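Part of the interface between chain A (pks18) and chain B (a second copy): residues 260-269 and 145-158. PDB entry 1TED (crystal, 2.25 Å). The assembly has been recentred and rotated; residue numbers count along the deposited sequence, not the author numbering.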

# COMPACT_ATOMS: atom_id res chain seq x y z
N THR A 260 3.95 21.04 -6.37
CA THR A 260 4.80 20.78 -5.21
C THR A 260 5.38 19.37 -5.28
O THR A 260 5.90 18.86 -4.28
CB THR A 260 4.01 20.93 -3.89
OG1 THR A 260 2.91 20.02 -3.87
CG2 THR A 260 3.49 22.37 -3.74
N GLU A 261 5.32 18.75 -6.45
CA GLU A 261 5.83 17.40 -6.63
C GLU A 261 7.24 17.18 -6.11
O GLU A 261 7.55 16.11 -5.60
CB GLU A 261 5.77 16.99 -8.10
CG GLU A 261 4.41 16.53 -8.57
CD GLU A 261 4.43 15.93 -9.97
OE1 GLU A 261 4.49 16.70 -10.96
OE2 GLU A 261 4.39 14.69 -10.08
N ASP A 262 8.08 18.19 -6.22
CA ASP A 262 9.46 18.08 -5.79
C ASP A 262 9.63 18.26 -4.29
O ASP A 262 10.75 18.25 -3.79
CB ASP A 262 10.32 19.13 -6.51
CG ASP A 262 10.10 20.53 -5.97
OD1 ASP A 262 8.96 20.87 -5.61
OD2 ASP A 262 11.08 21.30 -5.91
N GLY A 263 8.51 18.43 -3.59
CA GLY A 263 8.58 18.65 -2.15
C GLY A 263 9.12 17.49 -1.32
O GLY A 263 10.09 17.67 -0.58
N ILE A 264 8.48 16.33 -1.42
CA ILE A 264 8.90 15.14 -0.68
C ILE A 264 9.10 14.00 -1.67
O ILE A 264 8.14 13.48 -2.23
CB ILE A 264 7.83 14.72 0.37
CG1 ILE A 264 7.64 15.83 1.39
CG2 ILE A 264 8.24 13.40 1.05
CD1 ILE A 264 6.46 15.63 2.34
N VAL A 265 10.35 13.63 -1.89
CA VAL A 265 10.66 12.57 -2.83
C VAL A 265 11.23 11.34 -2.15
O VAL A 265 12.21 11.42 -1.41
CB VAL A 265 11.65 13.07 -3.90
CG1 VAL A 265 12.08 11.94 -4.80
CG2 VAL A 265 11.00 14.15 -4.72
N LEU A 266 10.59 10.20 -2.40
CA LEU A 266 11.04 8.94 -1.82
C LEU A 266 11.53 8.04 -2.94
O LEU A 266 10.96 8.02 -4.02
CB LEU A 266 9.89 8.26 -1.07
CG LEU A 266 9.21 9.12 0.01
CD1 LEU A 266 8.14 8.28 0.73
CD2 LEU A 266 10.25 9.63 0.98
N GLY A 267 12.60 7.31 -2.67
CA GLY A 267 13.14 6.44 -3.69
C GLY A 267 13.92 5.28 -3.10
O GLY A 267 14.19 5.26 -1.90
N VAL A 268 14.27 4.32 -3.94
CA VAL A 268 15.02 3.17 -3.48
C VAL A 268 16.41 3.17 -4.12
O VAL A 268 16.53 3.08 -5.34
CB VAL A 268 14.28 1.85 -3.87
CG1 VAL A 268 15.11 0.65 -3.43
CG2 VAL A 268 12.89 1.80 -3.23
N ASN A 269 17.45 3.29 -3.30
CA ASN A 269 18.81 3.25 -3.82
C ASN A 269 19.44 1.89 -3.53
O ASN A 269 18.98 1.16 -2.65
CB ASN A 269 19.70 4.33 -3.19
CG ASN A 269 19.34 5.73 -3.65
OD1 ASN A 269 18.96 5.94 -4.80
ND2 ASN A 269 19.49 6.69 -2.74
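Chain B, residues 145-158: GFIAPGVDVAIVKE

Chain B meets this part of chain A first as an extended segment and then as a helix. Residues Phe146(B) to Pro149(B) run antiparallel to the strand 264-269 of chain A, so that Phe146(B) lies near Val268(A), Ala148(B) beside Leu266(A), and Pro149(B) near Val265(A) and the carbonyl groups of Ile264(A) and Glu261(A). After Gly150(B), at the N-cap position, the chain coils into a helix that begins at Val151(B) and brings Lys157(B) to Glu261(A).

Ala148(B) is the centre of the pairing. It forms a single antiparallel bridge with Leu266(A), with the two CA atoms 4.9 Å apart, and two hydrogen bonds close the ring: Leu266(A) N donates to Ala148(B) O at 2.9 Å, and Ala148(B) N donates to Leu266(A) O at 3.2 Å. Both are fairly straight, at 160° and 155°. The same carbonyl also receives a CA-H...O contact, Val265(A) CA lying 3.3 Å from Ala148(B) O. The small methyl group of alanine suits so close a backbone approach: it points toward chain A, and Ala148(B) CB packs 3.7 Å from Leu266(A) CB. Two residues farther along chain A, and two back along chain B, Val268(A) CG2 lies 4.0 Å from Phe146(B) CB and near the plane of the aromatic ring, at its edge, while the end of the phenylalanine leads away from the strand.

Pro149(B), which follows a cis peptide bond, covers the next part of the surface. Lacking an amide hydrogen, proline cannot donate a backbone hydrogen bond as Ala148(B) does; its ring offers carbon atoms instead. Pro149(B) CD lies 3.6 Å from Glu261(A) O, 3.7 Å from Ile264(A) O and 4.5 Å from Val265(A) CG2.

Glu261(A), within the type I turn from Thr260(A) to Gly263(A), has the largest area covered by the other stretch. Its flexible side chain reaches both the proline and the helix: Glu261(A) OE2 is 4.2 Å from Pro149(B) CG and 4.2 Å from Val153(B) CG1, and Glu261(A) OE1 forms a salt bridge with Lys157(B) NZ at 3.1 Å. The lysine is nearly fully extended beyond chi1, which carries its amino group out toward the glutamate, although that group is modelled too close to a neighbour and its position is less certain. Water extends the polar contact. Water 1 accepts from Thr260(A) N at 3.1 Å and from Lys157(B) NZ at 2.9 Å, linking the turn to the helix.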

# COMPACT_ATOMS: atom_id res chain seq x y z
N GLY B 145 7.47 -1.45 -8.93
CA GLY B 145 8.05 -0.12 -8.96
C GLY B 145 7.76 0.69 -7.71
O GLY B 145 6.61 0.75 -7.26
N PHE B 146 8.79 1.33 -7.15
CA PHE B 146 8.62 2.14 -5.95
C PHE B 146 9.21 3.55 -6.09
O PHE B 146 10.43 3.71 -6.21
CB PHE B 146 9.25 1.44 -4.73
CG PHE B 146 8.79 0.01 -4.55
CD1 PHE B 146 7.44 -0.32 -4.67
CD2 PHE B 146 9.70 -1.00 -4.26
CE1 PHE B 146 7.01 -1.64 -4.51
CE2 PHE B 146 9.29 -2.32 -4.09
CZ PHE B 146 7.94 -2.64 -4.22
N ILE B 147 8.33 4.55 -6.10
CA ILE B 147 8.68 5.97 -6.20
C ILE B 147 7.57 6.85 -5.67
O ILE B 147 6.39 6.55 -5.85
CB ILE B 147 8.94 6.45 -7.67
CG1 ILE B 147 8.23 5.53 -8.64
CG2 ILE B 147 10.41 6.64 -7.92
CD1 ILE B 147 6.74 5.78 -8.72
N ALA B 148 7.94 7.97 -5.07
CA ALA B 148 6.96 8.91 -4.53
C ALA B 148 7.44 10.33 -4.77
O ALA B 148 8.61 10.66 -4.50
CB ALA B 148 6.77 8.66 -3.03
N PRO B 149 6.56 11.18 -5.32
CA PRO B 149 5.18 10.86 -5.71
C PRO B 149 5.12 9.89 -6.89
O PRO B 149 5.91 9.98 -7.82
CB PRO B 149 4.59 12.23 -6.04
CG PRO B 149 5.78 13.02 -6.53
CD PRO B 149 6.87 12.61 -5.56
N GLY B 150 4.17 8.96 -6.85
CA GLY B 150 4.07 7.97 -7.90
C GLY B 150 2.96 8.11 -8.93
O GLY B 150 2.40 9.19 -9.13
N VAL B 151 2.66 7.00 -9.59
CA VAL B 151 1.64 6.95 -10.63
C VAL B 151 0.27 7.47 -10.19
O VAL B 151 -0.50 8.00 -11.00
CB VAL B 151 1.50 5.51 -11.16
CG1 VAL B 151 0.43 5.44 -12.23
CG2 VAL B 151 2.84 5.03 -11.70
N ASP B 152 -0.05 7.31 -8.91
CA ASP B 152 -1.34 7.79 -8.41
C ASP B 152 -1.42 9.32 -8.46
O ASP B 152 -2.46 9.88 -8.81
CB ASP B 152 -1.57 7.31 -6.97
CG ASP B 152 -0.54 7.87 -6.01
OD1 ASP B 152 0.66 7.64 -6.23
OD2 ASP B 152 -0.94 8.52 -5.02
N VAL B 153 -0.33 9.99 -8.14
CA VAL B 153 -0.33 11.45 -8.17
C VAL B 153 -0.46 11.90 -9.62
O VAL B 153 -1.20 12.84 -9.92
CB VAL B 153 0.96 12.05 -7.53
CG1 VAL B 153 1.05 13.54 -7.85
CG2 VAL B 153 0.93 11.85 -6.03
N ALA B 154 0.25 11.21 -10.51
CA ALA B 154 0.22 11.52 -11.93
C ALA B 154 -1.17 11.35 -12.52
O ALA B 154 -1.60 12.16 -13.35
CB ALA B 154 1.23 10.64 -12.68
N ILE B 155 -1.88 10.31 -12.09
CA ILE B 155 -3.23 10.05 -12.58
C ILE B 155 -4.20 11.16 -12.16
O ILE B 155 -4.98 11.65 -12.98
CB ILE B 155 -3.77 8.67 -12.08
CG1 ILE B 155 -3.06 7.54 -12.84
CG2 ILE B 155 -5.28 8.58 -12.30
CD1 ILE B 155 -3.43 6.13 -12.38
N VAL B 156 -4.13 11.57 -10.89
CA VAL B 156 -5.02 12.63 -10.40
C VAL B 156 -4.85 13.94 -11.18
O VAL B 156 -5.84 14.60 -11.51
CB VAL B 156 -4.78 12.91 -8.89
CG1 VAL B 156 -5.53 14.18 -8.45
CG2 VAL B 156 -5.24 11.70 -8.07
N LYS B 157 -3.61 14.30 -11.48
CA LYS B 157 -3.35 15.52 -12.23
C LYS B 157 -3.70 15.36 -13.70
O LYS B 157 -4.36 16.21 -14.27
CB LYS B 157 -1.87 15.91 -12.13
CG LYS B 157 -1.39 16.26 -10.74
CD LYS B 157 0.08 16.65 -10.77
CE LYS B 157 0.56 17.12 -9.41
NZ LYS B 157 1.97 17.63 -9.49
N GLU B 158 -3.26 14.26 -14.29
CA GLU B 158 -3.50 14.00 -15.71
C GLU B 158 -4.97 13.85 -16.07
O GLU B 158 -5.38 14.20 -17.18
CB GLU B 158 -2.76 12.74 -16.13
CG GLU B 158 -2.09 12.85 -17.48
CD GLU B 158 -0.76 13.55 -17.41
OE1 GLU B 158 -0.73 14.78 -17.16
OE2 GLU B 158 0.27 12.86 -17.60
O HOH W 1 1.94 18.79 -6.87
O HOH W 2 4.03 11.90 -9.80